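Local coordinates for protein Xaa-Pro Dipeptidase (Alteromonas macleodii, PDB 2QS8) that probably hydrolyses dipeptides as a metal-dependent amidohydrolase-superfamily enzyme built on a TIM barrel, with magnesium and a methionine bound in its active site, at residues H150-N155 / D163-E168; K142-T147 / A180-R185; M352-S357 / E392-L397. All coordinates share one frame; numbering follows the deposited sequence.

Interaction 1. Residues H150-N155 / D163-E168; sequences HADPTN and DYPVPE. With MET (methionine), chain D.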
loop_
_atom_site.group_PDB
_atom_site.type_symbol
_atom_site.label_atom_id
_atom_site.label_comp_id
_atom_site.label_asym_id
_atom_site.label_seq_id
_atom_site.Cartn_x
_atom_site.Cartn_y
_atom_site.Cartn_z
ATOM N N HIS A 150 -19.780 7.096 5.012
ATOM C CA HIS A 150 -20.646 7.669 6.034
ATOM C C HIS A 150 -19.918 8.120 7.291
ATOM O O HIS A 150 -20.276 9.139 7.884
ATOM C CB HIS A 150 -21.753 6.675 6.401
ATOM C CG HIS A 150 -22.689 7.173 7.459
ATOM N ND1 HIS A 150 -23.432 8.328 7.316
ATOM C CD2 HIS A 150 -22.995 6.675 8.680
ATOM C CE1 HIS A 150 -24.156 8.516 8.407
ATOM N NE2 HIS A 150 -23.913 7.528 9.250
ATOM N N ALA A 151 -18.887 7.385 7.690
ATOM C CA ALA A 151 -18.162 7.748 8.894
ATOM C C ALA A 151 -16.799 8.411 8.659
ATOM O O ALA A 151 -15.961 8.447 9.555
ATOM C CB ALA A 151 -18.013 6.525 9.796
ATOM N N ASP A 152 -16.576 8.933 7.458
ATOM C CA ASP A 152 -15.325 9.625 7.171
ATOM C C ASP A 152 -15.472 10.974 7.881
ATOM O O ASP A 152 -16.316 11.797 7.516
ATOM C CB ASP A 152 -15.160 9.843 5.664
ATOM C CG ASP A 152 -13.850 10.550 5.307
ATOM O OD1 ASP A 152 -13.326 11.304 6.154
ATOM O OD2 ASP A 152 -13.358 10.363 4.171
ATOM N N PRO A 153 -14.647 11.222 8.906
ATOM C CA PRO A 153 -14.755 12.489 9.629
ATOM C C PRO A 153 -14.338 13.747 8.865
ATOM O O PRO A 153 -14.448 14.847 9.404
ATOM C CB PRO A 153 -13.890 12.247 10.859
ATOM C CG PRO A 153 -12.771 11.457 10.296
ATOM C CD PRO A 153 -13.493 10.447 9.390
ATOM N N THR A 154 -13.849 13.594 7.632
ATOM C CA THR A 154 -13.434 14.764 6.861
ATOM C C THR A 154 -14.406 15.160 5.764
ATOM O O THR A 154 -14.118 16.057 4.975
ATOM C CB THR A 154 -12.015 14.595 6.255
ATOM O OG1 THR A 154 -11.952 13.419 5.443
ATOM C CG2 THR A 154 -10.980 14.515 7.370
ATOM N N ASN A 155 -15.556 14.496 5.717
ATOM C CA ASN A 155 -16.581 14.838 4.729
ATOM C C ASN A 155 -17.094 16.240 5.053
ATOM O O ASN A 155 -16.911 16.730 6.161
ATOM C CB ASN A 155 -17.762 13.864 4.787
ATOM C CG ASN A 155 -17.516 12.581 4.002
ATOM O OD1 ASN A 155 -16.818 12.575 2.993
ATOM N ND2 ASN A 155 -18.118 11.493 4.456
ATOM N N ASP A 163 -6.997 17.342 5.790
ATOM C CA ASP A 163 -5.905 16.508 5.298
ATOM C C ASP A 163 -6.489 15.121 5.019
ATOM O O ASP A 163 -7.328 14.638 5.785
ATOM C CB ASP A 163 -4.789 16.376 6.338
ATOM C CG ASP A 163 -3.912 17.604 6.419
ATOM O OD1 ASP A 163 -3.507 18.106 5.355
ATOM O OD2 ASP A 163 -3.619 18.062 7.541
ATOM N N TYR A 164 -6.067 14.481 3.931
ATOM C CA TYR A 164 -6.566 13.144 3.626
ATOM C C TYR A 164 -6.256 12.233 4.818
ATOM O O TYR A 164 -5.111 12.120 5.241
ATOM C CB TYR A 164 -5.900 12.594 2.364
ATOM C CG TYR A 164 -6.080 13.466 1.153
ATOM C CD1 TYR A 164 -7.356 13.788 0.685
ATOM C CD2 TYR A 164 -4.976 13.988 0.480
ATOM C CE1 TYR A 164 -7.529 14.609 -0.424
ATOM C CE2 TYR A 164 -5.132 14.808 -0.629
ATOM C CZ TYR A 164 -6.413 15.118 -1.074
ATOM O OH TYR A 164 -6.575 15.945 -2.149
ATOM N N PRO A 165 -7.284 11.581 5.378
ATOM C CA PRO A 165 -7.123 10.686 6.527
ATOM C C PRO A 165 -6.299 9.447 6.221
ATOM O O PRO A 165 -6.262 8.978 5.083
ATOM C CB PRO A 165 -8.558 10.314 6.887
ATOM C CG PRO A 165 -9.390 11.402 6.252
ATOM C CD PRO A 165 -8.695 11.641 4.963
ATOM N N VAL A 166 -5.637 8.918 7.240
ATOM C CA VAL A 166 -4.852 7.701 7.070
ATOM C C VAL A 166 -5.636 6.556 7.713
ATOM O O VAL A 166 -6.558 6.796 8.491
ATOM C CB VAL A 166 -3.441 7.835 7.696
ATOM C CG1 VAL A 166 -2.658 8.902 6.942
ATOM C CG2 VAL A 166 -3.535 8.162 9.178
ATOM N N PRO A 167 -5.287 5.302 7.389
ATOM C CA PRO A 167 -5.987 4.138 7.947
ATOM C C PRO A 167 -6.185 4.163 9.463
ATOM O O PRO A 167 -7.256 3.834 9.954
ATOM C CB PRO A 167 -5.122 2.961 7.492
ATOM C CG PRO A 167 -4.548 3.453 6.186
ATOM C CD PRO A 167 -4.163 4.871 6.538
ATOM N N GLU A 168 -5.151 4.561 10.195
ATOM C CA GLU A 168 -5.222 4.611 11.646
ATOM C C GLU A 168 -6.297 5.581 12.136
ATOM O O GLU A 168 -6.770 5.458 13.251
ATOM C CB GLU A 168 -3.855 4.981 12.242
ATOM C CG GLU A 168 -2.775 3.906 12.098
ATOM C CD GLU A 168 -1.976 4.002 10.806
ATOM O OE1 GLU A 168 -2.445 4.640 9.831
ATOM O OE2 GLU A 168 -0.867 3.425 10.759
HETATM N N MET D . -27.169 7.512 12.231
HETATM C CA MET D . -27.918 6.883 11.104
HETATM C C MET D . -27.537 7.491 9.757
HETATM O O MET D . -27.728 6.806 8.732
HETATM C CB MET D . -29.420 7.054 11.323
HETATM C CG MET D . -30.256 6.389 10.264
HETATM S SD MET D . -31.962 6.434 10.687
HETATM C CE MET D . -31.962 5.309 12.053
HETATM O OXT MET D . -27.062 8.648 9.748
#

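Interaction 2. Residues K142-T147 / A180-R185; sequences KTIATT and AAVRQR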
loop_
_atom_site.group_PDB
_atom_site.type_symbol
_atom_site.label_atom_id
_atom_site.label_comp_id
_atom_site.label_asym_id
_atom_site.label_seq_id
_atom_site.Cartn_x
_atom_site.Cartn_y
_atom_site.Cartn_z
ATOM N N LYS A 142 -13.378 4.766 17.180
ATOM C CA LYS A 142 -13.685 5.391 15.900
ATOM C C LYS A 142 -14.281 4.405 14.907
ATOM O O LYS A 142 -13.711 3.345 14.660
ATOM C CB LYS A 142 -12.426 6.014 15.286
ATOM C CG LYS A 142 -12.648 6.615 13.890
ATOM C CD LYS A 142 -13.399 7.947 13.932
ATOM C CE LYS A 142 -13.795 8.399 12.532
ATOM N NZ LYS A 142 -14.937 7.612 11.993
ATOM N N THR A 143 -15.435 4.757 14.356
ATOM C CA THR A 143 -16.103 3.914 13.361
ATOM C C THR A 143 -15.202 3.891 12.126
ATOM O O THR A 143 -14.667 4.916 11.731
ATOM C CB THR A 143 -17.481 4.501 12.941
ATOM O OG1 THR A 143 -18.360 4.519 14.074
ATOM C CG2 THR A 143 -18.101 3.658 11.829
ATOM N N ILE A 144 -15.029 2.724 11.522
ATOM C CA ILE A 144 -14.169 2.627 10.360
ATOM C C ILE A 144 -14.952 2.775 9.062
ATOM O O ILE A 144 -16.018 2.185 8.894
ATOM C CB ILE A 144 -13.399 1.304 10.346
ATOM C CG1 ILE A 144 -12.534 1.199 11.604
ATOM C CG2 ILE A 144 -12.543 1.219 9.080
ATOM C CD1 ILE A 144 -11.742 -0.107 11.707
ATOM N N ALA A 145 -14.398 3.567 8.150
ATOM C CA ALA A 145 -15.027 3.827 6.870
ATOM C C ALA A 145 -14.006 3.912 5.743
ATOM O O ALA A 145 -12.793 3.976 5.977
ATOM C CB ALA A 145 -15.809 5.146 6.939
ATOM N N THR A 146 -14.517 3.907 4.514
ATOM C CA THR A 146 -13.679 4.058 3.337
ATOM C C THR A 146 -13.773 5.529 2.917
ATOM O O THR A 146 -14.684 6.237 3.337
ATOM C CB THR A 146 -14.149 3.161 2.183
ATOM O OG1 THR A 146 -15.546 3.347 1.950
ATOM C CG2 THR A 146 -13.881 1.719 2.527
ATOM N N THR A 147 -12.831 5.979 2.096
ATOM C CA THR A 147 -12.817 7.370 1.651
ATOM C C THR A 147 -14.200 7.900 1.272
ATOM O O THR A 147 -14.874 7.347 0.412
ATOM C CB THR A 147 -11.866 7.552 0.461
ATOM O OG1 THR A 147 -10.529 7.245 0.881
ATOM C CG2 THR A 147 -11.939 8.997 -0.088
ATOM N N ALA A 180 -4.887 -2.299 9.505
ATOM C CA ALA A 180 -4.241 -1.219 10.223
ATOM C C ALA A 180 -5.292 -0.509 11.057
ATOM O O ALA A 180 -5.065 -0.222 12.230
ATOM C CB ALA A 180 -3.591 -0.236 9.250
ATOM N N ALA A 181 -6.446 -0.243 10.453
ATOM C CA ALA A 181 -7.542 0.445 11.136
ATOM C C ALA A 181 -8.152 -0.367 12.291
ATOM O O ALA A 181 -8.483 0.191 13.340
ATOM C CB ALA A 181 -8.631 0.826 10.129
ATOM N N VAL A 182 -8.322 -1.669 12.095
ATOM C CA VAL A 182 -8.877 -2.510 13.143
ATOM C C VAL A 182 -7.874 -2.584 14.297
ATOM O O VAL A 182 -8.236 -2.421 15.450
ATOM C CB VAL A 182 -9.182 -3.934 12.625
ATOM C CG1 VAL A 182 -9.512 -4.865 13.781
ATOM C CG2 VAL A 182 -10.344 -3.881 11.655
ATOM N N ARG A 183 -6.611 -2.825 13.973
ATOM C CA ARG A 183 -5.581 -2.890 14.989
ATOM C C ARG A 183 -5.436 -1.566 15.749
ATOM O O ARG A 183 -5.142 -1.571 16.948
ATOM C CB ARG A 183 -4.254 -3.318 14.360
ATOM C CG ARG A 183 -4.217 -4.821 14.031
ATOM C CD ARG A 183 -3.014 -5.214 13.183
ATOM N NE ARG A 183 -2.931 -6.657 12.968
ATOM C CZ ARG A 183 -2.410 -7.219 11.880
ATOM N NH1 ARG A 183 -1.922 -6.464 10.900
ATOM N NH2 ARG A 183 -2.377 -8.531 11.761
ATOM N N GLN A 184 -5.662 -0.436 15.066
ATOM C CA GLN A 184 -5.570 0.865 15.724
ATOM C C GLN A 184 -6.652 0.990 16.796
ATOM O O GLN A 184 -6.427 1.578 17.853
ATOM C CB GLN A 184 -5.740 2.011 14.717
ATOM C CG GLN A 184 -5.550 3.388 15.323
ATOM C CD GLN A 184 -4.158 3.566 15.902
ATOM O OE1 GLN A 184 -3.170 3.118 15.319
ATOM N NE2 GLN A 184 -4.071 4.233 17.052
ATOM N N ARG A 185 -7.830 0.442 16.516
ATOM C CA ARG A 185 -8.910 0.502 17.493
ATOM C C ARG A 185 -8.527 -0.360 18.701
ATOM O O ARG A 185 -8.828 -0.011 19.837
ATOM C CB ARG A 185 -10.227 0.043 16.861
ATOM C CG ARG A 185 -11.227 1.184 16.643
ATOM C CD ARG A 185 -10.536 2.541 16.453
ATOM N NE ARG A 185 -10.050 2.716 15.099
ATOM C CZ ARG A 185 -9.218 3.670 14.705
ATOM N NH1 ARG A 185 -8.747 4.566 15.555
ATOM N NH2 ARG A 185 -8.855 3.716 13.432
#

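Interaction 3. Residues M352-S357 / E392-L397; sequences MKAIQS and EDISVL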
loop_
_atom_site.group_PDB
_atom_site.type_symbol
_atom_site.label_atom_id
_atom_site.label_comp_id
_atom_site.label_asym_id
_atom_site.label_seq_id
_atom_site.Cartn_x
_atom_site.Cartn_y
_atom_site.Cartn_z
HETATM N N MSE A 352 -43.141 -8.459 26.214
HETATM C CA MSE A 352 -42.163 -9.293 26.894
HETATM C C MSE A 352 -40.969 -9.605 26.002
HETATM O O MSE A 352 -39.827 -9.628 26.462
HETATM C CB MSE A 352 -42.816 -10.593 27.386
HETATM C CG MSE A 352 -41.838 -11.576 28.015
HETATM SE SE MSE A 352 -40.978 -10.775 29.583
HETATM C CE MSE A 352 -41.973 -11.591 31.095
ATOM N N LYS A 353 -41.237 -9.848 24.725
ATOM C CA LYS A 353 -40.170 -10.147 23.783
ATOM C C LYS A 353 -39.280 -8.923 23.626
ATOM O O LYS A 353 -38.069 -9.047 23.442
ATOM C CB LYS A 353 -40.745 -10.550 22.431
ATOM C CG LYS A 353 -40.322 -11.944 21.983
ATOM C CD LYS A 353 -40.702 -13.028 22.998
ATOM C CE LYS A 353 -40.319 -14.419 22.491
ATOM N NZ LYS A 353 -40.576 -15.481 23.505
ATOM N N ALA A 354 -39.887 -7.747 23.717
ATOM C CA ALA A 354 -39.151 -6.502 23.602
ATOM C C ALA A 354 -38.206 -6.353 24.791
ATOM O O ALA A 354 -37.041 -6.001 24.616
ATOM C CB ALA A 354 -40.115 -5.322 23.540
ATOM N N ILE A 355 -38.700 -6.623 25.996
ATOM C CA ILE A 355 -37.858 -6.510 27.180
ATOM C C ILE A 355 -36.724 -7.536 27.147
ATOM O O ILE A 355 -35.618 -7.264 27.610
ATOM C CB ILE A 355 -38.670 -6.702 28.469
ATOM C CG1 ILE A 355 -39.732 -5.611 28.567
ATOM C CG2 ILE A 355 -37.752 -6.638 29.674
ATOM C CD1 ILE A 355 -40.688 -5.776 29.714
ATOM N N GLN A 356 -37.001 -8.714 26.591
ATOM C CA GLN A 356 -35.979 -9.749 26.517
ATOM C C GLN A 356 -34.905 -9.365 25.502
ATOM O O GLN A 356 -33.760 -9.804 25.604
ATOM C CB GLN A 356 -36.610 -11.107 26.162
ATOM C CG GLN A 356 -37.637 -11.566 27.195
ATOM C CD GLN A 356 -38.136 -12.981 26.974
ATOM O OE1 GLN A 356 -38.459 -13.373 25.861
ATOM N NE2 GLN A 356 -38.215 -13.749 28.053
ATOM N N SER A 357 -35.269 -8.522 24.539
ATOM C CA SER A 357 -34.318 -8.095 23.529
ATOM C C SER A 357 -33.347 -7.053 24.084
ATOM O O SER A 357 -32.331 -6.764 23.468
ATOM C CB SER A 357 -35.044 -7.509 22.316
ATOM O OG SER A 357 -35.409 -6.165 22.557
ATOM N N GLU A 392 -48.127 -4.600 30.195
ATOM C CA GLU A 392 -49.413 -4.034 29.803
ATOM C C GLU A 392 -49.287 -2.663 29.136
ATOM O O GLU A 392 -50.152 -2.249 28.365
ATOM C CB GLU A 392 -50.334 -3.916 31.020
ATOM C CG GLU A 392 -50.508 -5.213 31.802
ATOM C CD GLU A 392 -51.622 -5.130 32.838
ATOM O OE1 GLU A 392 -51.717 -4.093 33.535
ATOM O OE2 GLU A 392 -52.397 -6.108 32.960
ATOM N N ASP A 393 -48.209 -1.963 29.448
ATOM C CA ASP A 393 -47.950 -0.642 28.884
ATOM C C ASP A 393 -46.460 -0.378 29.085
ATOM O O ASP A 393 -46.047 0.242 30.065
ATOM C CB ASP A 393 -48.802 0.409 29.600
ATOM C CG ASP A 393 -48.550 1.816 29.094
ATOM O OD1 ASP A 393 -48.073 1.969 27.947
ATOM O OD2 ASP A 393 -48.843 2.773 29.846
ATOM N N ILE A 394 -45.668 -0.879 28.143
ATOM C CA ILE A 394 -44.221 -0.762 28.185
ATOM C C ILE A 394 -43.709 0.674 28.263
ATOM O O ILE A 394 -42.560 0.900 28.643
ATOM C CB ILE A 394 -43.588 -1.488 26.975
ATOM C CG1 ILE A 394 -42.128 -1.821 27.275
ATOM C CG2 ILE A 394 -43.686 -0.622 25.721
ATOM C CD1 ILE A 394 -41.537 -2.841 26.319
ATOM N N SER A 395 -44.556 1.643 27.915
ATOM C CA SER A 395 -44.140 3.043 27.981
ATOM C C SER A 395 -43.937 3.463 29.437
ATOM O O SER A 395 -43.412 4.541 29.717
ATOM C CB SER A 395 -45.175 3.963 27.321
ATOM O OG SER A 395 -46.354 4.079 28.096
ATOM N N VAL A 396 -44.354 2.606 30.363
ATOM C CA VAL A 396 -44.197 2.909 31.775
ATOM C C VAL A 396 -42.705 2.898 32.103
ATOM O O VAL A 396 -42.276 3.440 33.124
ATOM C CB VAL A 396 -44.949 1.867 32.666
ATOM C CG1 VAL A 396 -44.238 0.523 32.632
ATOM C CG2 VAL A 396 -45.050 2.376 34.088
ATOM N N LEU A 397 -41.914 2.290 31.222
ATOM C CA LEU A 397 -40.473 2.207 31.429
ATOM C C LEU A 397 -39.788 3.568 31.384
ATOM O O LEU A 397 -38.586 3.673 31.618
ATOM C CB LEU A 397 -39.842 1.251 30.411
ATOM C CG LEU A 397 -40.028 -0.241 30.723
ATOM C CD1 LEU A 397 -39.503 -1.084 29.582
ATOM C CD2 LEU A 397 -39.299 -0.588 32.018
#

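Interaction 1. Residues H150-N155 / D163-E168
Asp152 OD1 is gripped by two donors from Thr154, the backbone N at 2.8 Å and the hydroxyl OG1 at 2.6 Å. Both come from the same face of the carboxylate, the N-H on the anti side with an angle of 163° at its hydrogen and the hydroxyl on the syn side. The backbone bond makes an Asx turn, superposed on a type I beta turn from Asp152 to Asn155. With OG1 lying between its own backbone N and carbonyl carbon (chi1 56°), Thr154 can reach back to Asp152 while still meeting Pro165, whose CG lies 3.4 Å from Thr154 OG1 and 3.7 Å from Thr154 CG2. A threonine suits this place because one branch is polar and the other apolar; proline offers a rigid ring to both. Lys187 of the second subunit pairs with Asp152 OD2 and also hydrogen-bonds Thr154 OG1. With an alanine here instead of Asp152, Thr154 N and OG1 would probably lose their shared acceptor, and Lys187 of the second subunit its carboxylate. At the other end of 150-155, OXT of the bound methionine comes obliquely to the His150 ring, 3.2 Å from His150 CE1, while His150 ND1 bonds Ser203. Turn geometry, a subunit interface and the ligand pocket thus share one short loop, whose bend is probably steadied by both oxygens of one carboxylate.

Interaction 2. Residues K142-T147 / A180-R185
Ile144 drives its CD1 into the helix at Ala181, 3.6 Å from the Ala181 CB, and that same CD1 is 4.0 Å from Val182 CG2; this is the close-packed part of the contact. Its CG1 is anti to the carbonyl carbon and chi2 is extended (179°), which carries the methyl out to the helix backbone. Alanine's short side chain lets that methyl come so near. Ile144 is bonded through its backbone to Lys194 and Thr196 of strand 192-196, and its side chain joins that strand region to helix 175-188, consistent with the helix layer packed outside a TIM barrel. The other side, where Lys142 meets Arg185, is less interlocked, a flat group lying over backbone and CB with no hydrogen bond across, though it is buried rather than open to solvent. Lys142 CB sits over one face of the Arg185 guanidinium, 3.8 Å above its plane, and Gln184 CB is over the opposite face at 3.7 Å, both offset toward the rim. The arginine's charged end goes to Glu168 O and to Asp188. Lys142 turns its own ammonium the other way: bends at chi2 and chi4 bring NZ back to Thr143 O at 2.7 Å, in the carbonyl plane on a lone pair, and it also bonds Ala151 O.

Interaction 3. Residues M352-S357 / E392-L397
Apolar contact carries the whole meeting: Ile394 puts its CD1 against helix 351-357, 4.0 Å from Ala354 CB and also 4.0 Å from Ile355 CG1. The isoleucine reaches that far because CG1 stands anti to its backbone N (chi1 -159°) and the chain stays extended through chi2. Ile355 runs past it in the opposite direction, so the two branched side chains lie alongside one another, CD1 of one beside CG1 of the other. Ala354 suits its place because a single methyl toward the partner lets the longer isoleucine close in on the helix surface.

The joined pieces belong to different parts of the fold. Helix 351-357, whose Ser357 bonds through its backbone to Phe325, probably belongs to the barrel part, whereas 392-397 belongs to the connection between strands 383-386 and 400-405, antiparallel neighbours in the sheet that also holds the N-terminal strands. Phe341 of helix 339-346 touches both Ile394 and Leu397, while Ile17 and Pro390 lie against Ile355, extending the apolar cluster.

Hydrogen bonds shape each piece internally and none runs between the two segments. In 392-397, backbone bonds from Val396 N to Asp393 O and from Leu397 N to Ile394 O give the short 3-10 turn. Ser395 OG donates to Asp393 OD1 at 2.7 Å, arriving from above the carboxylate plane, so a small hydroxyl and a short acid close the turn with a side-chain bond. On the helix, Ser357 OG donates back to Ala354 O at 2.6 Å, tilted 18° from the carbonyl plane; serine is short enough to fold its hydroxyl back onto the helix.

How the interactions relate
From the N terminus, interaction 2 opens first at 142-147 and closes at 180-185, joining the segment around strand 145-146 to helix 175-188. Interaction 1 nests within that loop, its 150-155 and 163-168 both lying between strands 145-146 and 171-172. The two touch through probable hydrogen bonds that link each segment of interaction 1 to one segment of interaction 2, so the inner loop is fastened to both sides of the outer contact. Interaction 3 follows in series, with 34 residues between its two segments, and ties helix 351-357 to the connection before strand 400-405. It lies on the opposite side of the chain's centre, with its centre about 39 Å from that of interaction 1.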